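Local atomic coordinates of sensor protein (Vibrio cholerae O1 biovar El Tor, PDB entry 3MXQ), a protein that probably acts as a sensor histidine kinase, using ATP to phosphorylate a protein histidine, and is represented here by its PAS-fold sensor domain. Residues N40-V45 with Y77-I82; E52-F57 with V141-I146. One frame throughout, in Å; residues are numbered along the deposited sequence.

How the contacts relate
Both contacts lie within one PAS domain, built on a five-stranded antiparallel sheet. Their centres are 18 Å apart, and the nearest atoms stay about 7 Å from each other. Contact 1 joins the turn leading into edge strand 44-47 to helix 75-88; contact 2 joins the end of helix 49-53 to the central strand 134-145. Strand 44-47 and helix 49-53 are consecutive in the chain, and the segments alternate along it: 40-45, 52-57, 77-82, 141-146. The two contacts thus tie successive parts of the fold to later elements, one through an aromatic side chain and the other through a salt bridge.

Contact 1 of 2, residues N40-V45 with Y77-I82; sequences NDYVIV and YLKRKI
Tyr42 reaches across to Lys79 and Ile82 on one flank of a PAS fold, where the turn between strands 34-39 and 44-47 faces the long helix 75-88. The tyrosine gives up the largest area here, 85 Å² out of the 167 Å² buried on both sides together; Lys79 and Ile82 contribute about 40 Å² each. Lying one helical turn apart, the two helix residues offer neighbouring side chains to a single ring.

Ile82 meets the ring at its edge, close to the ring plane. Its CG2 methyl lies 3.8 Å from Tyr42 CE1, and its CD1 is 4.1 Å from Tyr42 CD1, so the two methyls lie along the CD1-CE1 edge of the ring, one on each side of its plane. The placement of CG2 follows from the first torsion of Ile82, chi1 -65°, which sets CG1 beside the backbone N and CG2 opposite that atom. Ile82 is buried and also packs on Val137 of strand 134-145, which makes this the inner half of the contact.

Lys79 serves the outer half. Its aliphatic chain passes the phenol end obliquely, with CG 3.9 Å from Tyr42 OH, and bends only at its last torsion, chi4 -77°. The polar ends are drawn to a common partner: Asp83, which follows Ile82 in the helix, forms a salt bridge with Lys79 NZ through OD2 and a hydrogen bond with Tyr42 OH through OD1. The carboxylate thus bonds the hydroxyl to the helix, while the backbone of Tyr42 is hydrogen-bonded to Ile67. The carbonyl oxygen of Asn40 sits over the centre of one ring face, and the closest approach to the lysine is 3.6 Å, from Tyr42 OH to Lys79 CE.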
loop_
_atom_site.group_PDB
_atom_site.type_symbol
_atom_site.label_atom_id
_atom_site.label_comp_id
_atom_site.label_asym_id
_atom_site.label_seq_id
_atom_site.Cartn_x
_atom_site.Cartn_y
_atom_site.Cartn_z
ATOM N N ASN A 40 -8.717 -22.440 -14.909
ATOM C CA ASN A 40 -9.837 -23.231 -14.393
ATOM C C ASN A 40 -9.563 -24.735 -14.385
ATOM O O ASN A 40 -10.389 -25.521 -13.926
ATOM C CB ASN A 40 -11.170 -22.879 -15.080
ATOM C CG ASN A 40 -11.156 -23.115 -16.591
ATOM O OD1 ASN A 40 -10.262 -23.763 -17.144
ATOM N ND2 ASN A 40 -12.167 -22.582 -17.265
ATOM N N ASP A 41 -8.395 -25.120 -14.899
ATOM C CA ASP A 41 -7.920 -26.501 -14.848
ATOM C C ASP A 41 -6.820 -26.633 -13.795
ATOM O O ASP A 41 -6.030 -27.577 -13.814
ATOM C CB ASP A 41 -7.428 -26.965 -16.227
ATOM C CG ASP A 41 -6.296 -26.109 -16.772
ATOM O OD1 ASP A 41 -5.621 -26.555 -17.718
ATOM O OD2 ASP A 41 -6.070 -24.992 -16.260
ATOM N N TYR A 42 -6.786 -25.661 -12.888
ATOM C CA TYR A 42 -5.938 -25.669 -11.691
ATOM C C TYR A 42 -4.455 -25.356 -11.936
ATOM O O TYR A 42 -3.641 -25.370 -11.011
ATOM C CB TYR A 42 -6.158 -26.951 -10.871
ATOM C CG TYR A 42 -7.625 -27.302 -10.744
ATOM C CD1 TYR A 42 -8.486 -26.554 -9.932
ATOM C CD2 TYR A 42 -8.161 -28.367 -11.459
ATOM C CE1 TYR A 42 -9.844 -26.876 -9.836
ATOM C CE2 TYR A 42 -9.504 -28.693 -11.374
ATOM C CZ TYR A 42 -10.344 -27.952 -10.567
ATOM O OH TYR A 42 -11.677 -28.318 -10.508
ATOM N N VAL A 43 -4.128 -25.044 -13.184
ATOM C CA VAL A 43 -2.765 -24.722 -13.583
ATOM C C VAL A 43 -2.402 -23.306 -13.126
ATOM O O VAL A 43 -3.147 -22.360 -13.383
ATOM C CB VAL A 43 -2.587 -24.862 -15.106
ATOM C CG1 VAL A 43 -1.168 -24.531 -15.513
ATOM C CG2 VAL A 43 -2.939 -26.271 -15.556
ATOM N N ILE A 44 -1.263 -23.172 -12.445
ATOM C CA ILE A 44 -0.825 -21.881 -11.917
ATOM C C ILE A 44 -0.329 -20.946 -13.009
ATOM O O ILE A 44 0.499 -21.309 -13.841
ATOM C CB ILE A 44 0.241 -22.039 -10.814
ATOM C CG1 ILE A 44 -0.377 -22.710 -9.590
ATOM C CG2 ILE A 44 0.825 -20.679 -10.413
ATOM C CD1 ILE A 44 0.613 -23.425 -8.732
ATOM N N VAL A 45 -0.848 -19.730 -12.987
ATOM C CA VAL A 45 -0.560 -18.757 -14.026
ATOM C C VAL A 45 0.359 -17.655 -13.507
ATOM O O VAL A 45 1.295 -17.266 -14.177
ATOM C CB VAL A 45 -1.866 -18.155 -14.572
ATOM C CG1 VAL A 45 -1.576 -17.013 -15.529
ATOM C CG2 VAL A 45 -2.681 -19.233 -15.266
ATOM N N TYR A 77 -9.336 -29.924 -0.218
ATOM C CA TYR A 77 -9.905 -28.709 0.306
ATOM C C TYR A 77 -9.887 -27.609 -0.767
ATOM O O TYR A 77 -10.918 -26.989 -1.052
ATOM C CB TYR A 77 -9.144 -28.299 1.570
ATOM C CG TYR A 77 -9.727 -27.110 2.269
ATOM C CD1 TYR A 77 -9.004 -25.925 2.387
ATOM C CD2 TYR A 77 -11.009 -27.161 2.811
ATOM C CE1 TYR A 77 -9.548 -24.820 3.030
ATOM C CE2 TYR A 77 -11.563 -26.066 3.444
ATOM C CZ TYR A 77 -10.831 -24.903 3.556
ATOM O OH TYR A 77 -11.389 -23.819 4.188
ATOM N N LEU A 78 -8.721 -27.409 -1.374
ATOM C CA LEU A 78 -8.526 -26.439 -2.438
ATOM C C LEU A 78 -9.463 -26.616 -3.621
ATOM O O LEU A 78 -9.985 -25.626 -4.145
ATOM C CB LEU A 78 -7.080 -26.477 -2.930
ATOM C CG LEU A 78 -6.155 -25.365 -2.438
ATOM C CD1 LEU A 78 -4.780 -25.469 -3.093
ATOM C CD2 LEU A 78 -6.772 -24.007 -2.714
ATOM N N LYS A 79 -9.660 -27.861 -4.053
ATOM C CA LYS A 79 -10.566 -28.151 -5.153
ATOM C C LYS A 79 -12.001 -27.782 -4.799
ATOM O O LYS A 79 -12.734 -27.256 -5.640
ATOM C CB LYS A 79 -10.481 -29.610 -5.576
ATOM C CG LYS A 79 -11.131 -29.890 -6.934
ATOM C CD LYS A 79 -10.925 -31.334 -7.384
ATOM C CE LYS A 79 -11.345 -31.529 -8.825
ATOM N NZ LYS A 79 -12.823 -31.596 -8.963
ATOM N N ARG A 80 -12.403 -28.034 -3.556
ATOM C CA ARG A 80 -13.752 -27.679 -3.152
ATOM C C ARG A 80 -13.931 -26.164 -3.161
ATOM O O ARG A 80 -14.967 -25.649 -3.565
ATOM C CB ARG A 80 -14.123 -28.272 -1.790
ATOM C CG ARG A 80 -15.610 -28.125 -1.466
ATOM C CD ARG A 80 -16.016 -28.820 -0.189
ATOM N NE ARG A 80 -16.075 -30.281 -0.349
ATOM C CZ ARG A 80 -17.021 -30.943 -1.029
ATOM N NH1 ARG A 80 -17.998 -30.293 -1.655
ATOM N NH2 ARG A 80 -16.975 -32.262 -1.106
ATOM N N LYS A 81 -12.904 -25.455 -2.722
ATOM C CA LYS A 81 -12.935 -24.017 -2.715
ATOM C C LYS A 81 -12.940 -23.440 -4.124
ATOM O O LYS A 81 -13.761 -22.578 -4.435
ATOM C CB LYS A 81 -11.765 -23.482 -1.915
ATOM C CG LYS A 81 -11.853 -23.796 -0.459
ATOM C CD LYS A 81 -13.098 -23.197 0.127
ATOM C CE LYS A 81 -12.900 -22.936 1.606
ATOM N NZ LYS A 81 -13.895 -21.960 2.132
ATOM N N ILE A 82 -12.041 -23.914 -4.978
ATOM C CA ILE A 82 -11.961 -23.392 -6.335
ATOM C C ILE A 82 -13.217 -23.744 -7.127
ATOM O O ILE A 82 -13.746 -22.929 -7.883
ATOM C CB ILE A 82 -10.706 -23.893 -7.047
ATOM C CG1 ILE A 82 -9.459 -23.342 -6.351
ATOM C CG2 ILE A 82 -10.699 -23.455 -8.511
ATOM C CD1 ILE A 82 -8.245 -24.212 -6.524
#

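Contact 2 of 2, residues E52-F57 with V141-I146; sequences ESRVIF and VYDVTI
Arg54 and Asp143 approach from opposite directions and form a salt bridge at the surface of the PAS domain. Arg54 NH1 donates to Asp143 OD2 over 2.7 Å with an almost straight N-H...O angle of 168°. The guanidinium and carboxylate planes are turned 52° apart: OD2 lies at the edge of the guanidinium, within its plane, whereas NH1 comes to the carboxylate from above, 53° out of its plane. The pair meets through OD2 alone, Asp143 OD1 being 4.1 Å from Arg54 NH1. A second, weak bond from Arg54 NH2 to OD2 is doubtful, because the position of NH2 is less certain. A bend at chi3 turns the guanidinium out of the line of the arginine's aliphatic chain.

Arg54 NH1 is also hydrogen-bonded to Tyr50 OH, so a residue of the preceding helix helps hold the guanidinium in place. Phe105 touches both Arg54 and Asp143, and Leu103 packs on Arg54, so loop residues pack against the ion pair. The bridge links the end of helix 49-53 to strand 134-145, whose neighbour in the sheet, strand 118-128, supplies Gln120 against the arginine.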
loop_
_atom_site.group_PDB
_atom_site.type_symbol
_atom_site.label_atom_id
_atom_site.label_comp_id
_atom_site.label_asym_id
_atom_site.label_seq_id
_atom_site.Cartn_x
_atom_site.Cartn_y
_atom_site.Cartn_z
ATOM N N GLU A 52 5.923 -17.335 -3.052
ATOM C CA GLU A 52 7.160 -18.097 -3.288
ATOM C C GLU A 52 7.953 -18.277 -2.016
ATOM O O GLU A 52 8.364 -19.387 -1.692
ATOM C CB GLU A 52 8.080 -17.407 -4.289
ATOM C CG GLU A 52 7.517 -17.215 -5.675
ATOM C CD GLU A 52 8.484 -16.479 -6.603
ATOM O OE1 GLU A 52 9.669 -16.902 -6.684
ATOM O OE2 GLU A 52 8.053 -15.492 -7.259
ATOM N N SER A 53 8.172 -17.176 -1.310
ATOM C CA SER A 53 9.034 -17.159 -0.151
ATOM C C SER A 53 8.543 -18.105 0.942
ATOM O O SER A 53 9.331 -18.546 1.787
ATOM C CB SER A 53 9.181 -15.732 0.387
ATOM O OG SER A 53 7.945 -15.230 0.864
ATOM N N ARG A 54 7.261 -18.452 0.908
ATOM C CA ARG A 54 6.685 -19.268 1.974
ATOM C C ARG A 54 6.394 -20.722 1.597
ATOM O O ARG A 54 5.895 -21.494 2.407
ATOM C CB ARG A 54 5.472 -18.563 2.567
ATOM C CG ARG A 54 5.865 -17.214 3.180
ATOM C CD ARG A 54 4.751 -16.571 3.971
ATOM N NE ARG A 54 3.991 -17.580 4.690
ATOM C CZ ARG A 54 2.831 -17.354 5.292
ATOM N NH1 ARG A 54 2.295 -16.137 5.288
ATOM N NH2 ARG A 54 2.209 -18.356 5.903
ATOM N N VAL A 55 6.727 -21.101 0.375
ATOM C CA VAL A 55 6.611 -22.483 -0.040
ATOM C C VAL A 55 7.984 -22.988 -0.412
ATOM O O VAL A 55 8.903 -22.194 -0.635
ATOM C CB VAL A 55 5.633 -22.667 -1.221
ATOM C CG1 VAL A 55 4.216 -22.408 -0.774
ATOM C CG2 VAL A 55 5.991 -21.766 -2.388
ATOM N N ILE A 56 8.118 -24.310 -0.468
ATOM C CA ILE A 56 9.366 -24.951 -0.880
ATOM C C ILE A 56 9.727 -24.611 -2.320
ATOM O O ILE A 56 10.897 -24.532 -2.672
ATOM C CB ILE A 56 9.314 -26.473 -0.699
ATOM C CG1 ILE A 56 7.985 -27.032 -1.220
ATOM C CG2 ILE A 56 9.540 -26.827 0.764
ATOM C CD1 ILE A 56 7.784 -28.529 -0.960
ATOM N N PHE A 57 8.716 -24.377 -3.142
ATOM C CA PHE A 57 8.946 -24.049 -4.536
ATOM C C PHE A 57 9.287 -22.573 -4.736
ATOM O O PHE A 57 9.066 -21.737 -3.851
ATOM C CB PHE A 57 7.728 -24.438 -5.379
ATOM C CG PHE A 57 7.152 -25.782 -5.031
ATOM C CD1 PHE A 57 5.846 -25.889 -4.565
ATOM C CD2 PHE A 57 7.924 -26.941 -5.147
ATOM C CE1 PHE A 57 5.307 -27.129 -4.230
ATOM C CE2 PHE A 57 7.395 -28.180 -4.814
ATOM C CZ PHE A 57 6.079 -28.274 -4.355
ATOM N N VAL A 141 -4.063 -15.820 0.463
ATOM C CA VAL A 141 -4.028 -16.417 1.795
ATOM C C VAL A 141 -3.519 -15.391 2.790
ATOM O O VAL A 141 -2.426 -14.864 2.630
ATOM C CB VAL A 141 -3.208 -17.733 1.828
ATOM C CG1 VAL A 141 -3.119 -18.281 3.252
ATOM C CG2 VAL A 141 -3.836 -18.763 0.894
ATOM N N TYR A 142 -4.344 -15.107 3.796
ATOM C CA TYR A 142 -4.062 -14.085 4.796
ATOM C C TYR A 142 -3.736 -14.710 6.117
ATOM O O TYR A 142 -4.341 -15.691 6.491
ATOM C CB TYR A 142 -5.269 -13.183 5.008
ATOM C CG TYR A 142 -5.744 -12.484 3.769
ATOM C CD1 TYR A 142 -5.214 -11.252 3.392
ATOM C CD2 TYR A 142 -6.754 -13.045 2.985
ATOM C CE1 TYR A 142 -5.651 -10.613 2.269
ATOM C CE2 TYR A 142 -7.202 -12.407 1.844
ATOM C CZ TYR A 142 -6.643 -11.188 1.495
ATOM O OH TYR A 142 -7.098 -10.559 0.361
ATOM N N ASP A 143 -2.811 -14.090 6.841
ATOM C CA ASP A 143 -2.398 -14.552 8.158
ATOM C C ASP A 143 -2.930 -13.659 9.259
ATOM O O ASP A 143 -2.719 -12.452 9.229
ATOM C CB ASP A 143 -0.881 -14.609 8.225
ATOM C CG ASP A 143 -0.340 -15.914 7.701
ATOM O OD1 ASP A 143 -0.127 -16.838 8.519
ATOM O OD2 ASP A 143 -0.165 -16.054 6.478
ATOM N N VAL A 144 -3.633 -14.249 10.218
ATOM C CA VAL A 144 -4.104 -13.520 11.405
ATOM C C VAL A 144 -3.433 -14.051 12.687
ATOM O O VAL A 144 -2.970 -15.185 12.731
ATOM C CB VAL A 144 -5.654 -13.561 11.545
ATOM C CG1 VAL A 144 -6.146 -12.468 12.472
ATOM C CG2 VAL A 144 -6.323 -13.406 10.209
ATOM N N THR A 145 -3.387 -13.209 13.717
ATOM C CA THR A 145 -2.748 -13.527 14.992
ATOM C C THR A 145 -3.620 -13.022 16.145
ATOM O O THR A 145 -3.875 -11.820 16.252
ATOM C CB THR A 145 -1.344 -12.880 15.062
ATOM O OG1 THR A 145 -0.609 -13.219 13.877
ATOM C CG2 THR A 145 -0.573 -13.344 16.299
ATOM N N ILE A 146 -4.077 -13.943 16.995
ATOM C CA ILE A 146 -4.983 -13.606 18.102
ATOM C C ILE A 146 -4.246 -13.311 19.413
ATOM O O ILE A 146 -3.021 -13.159 19.424
ATOM C CB ILE A 146 -6.026 -14.709 18.294
#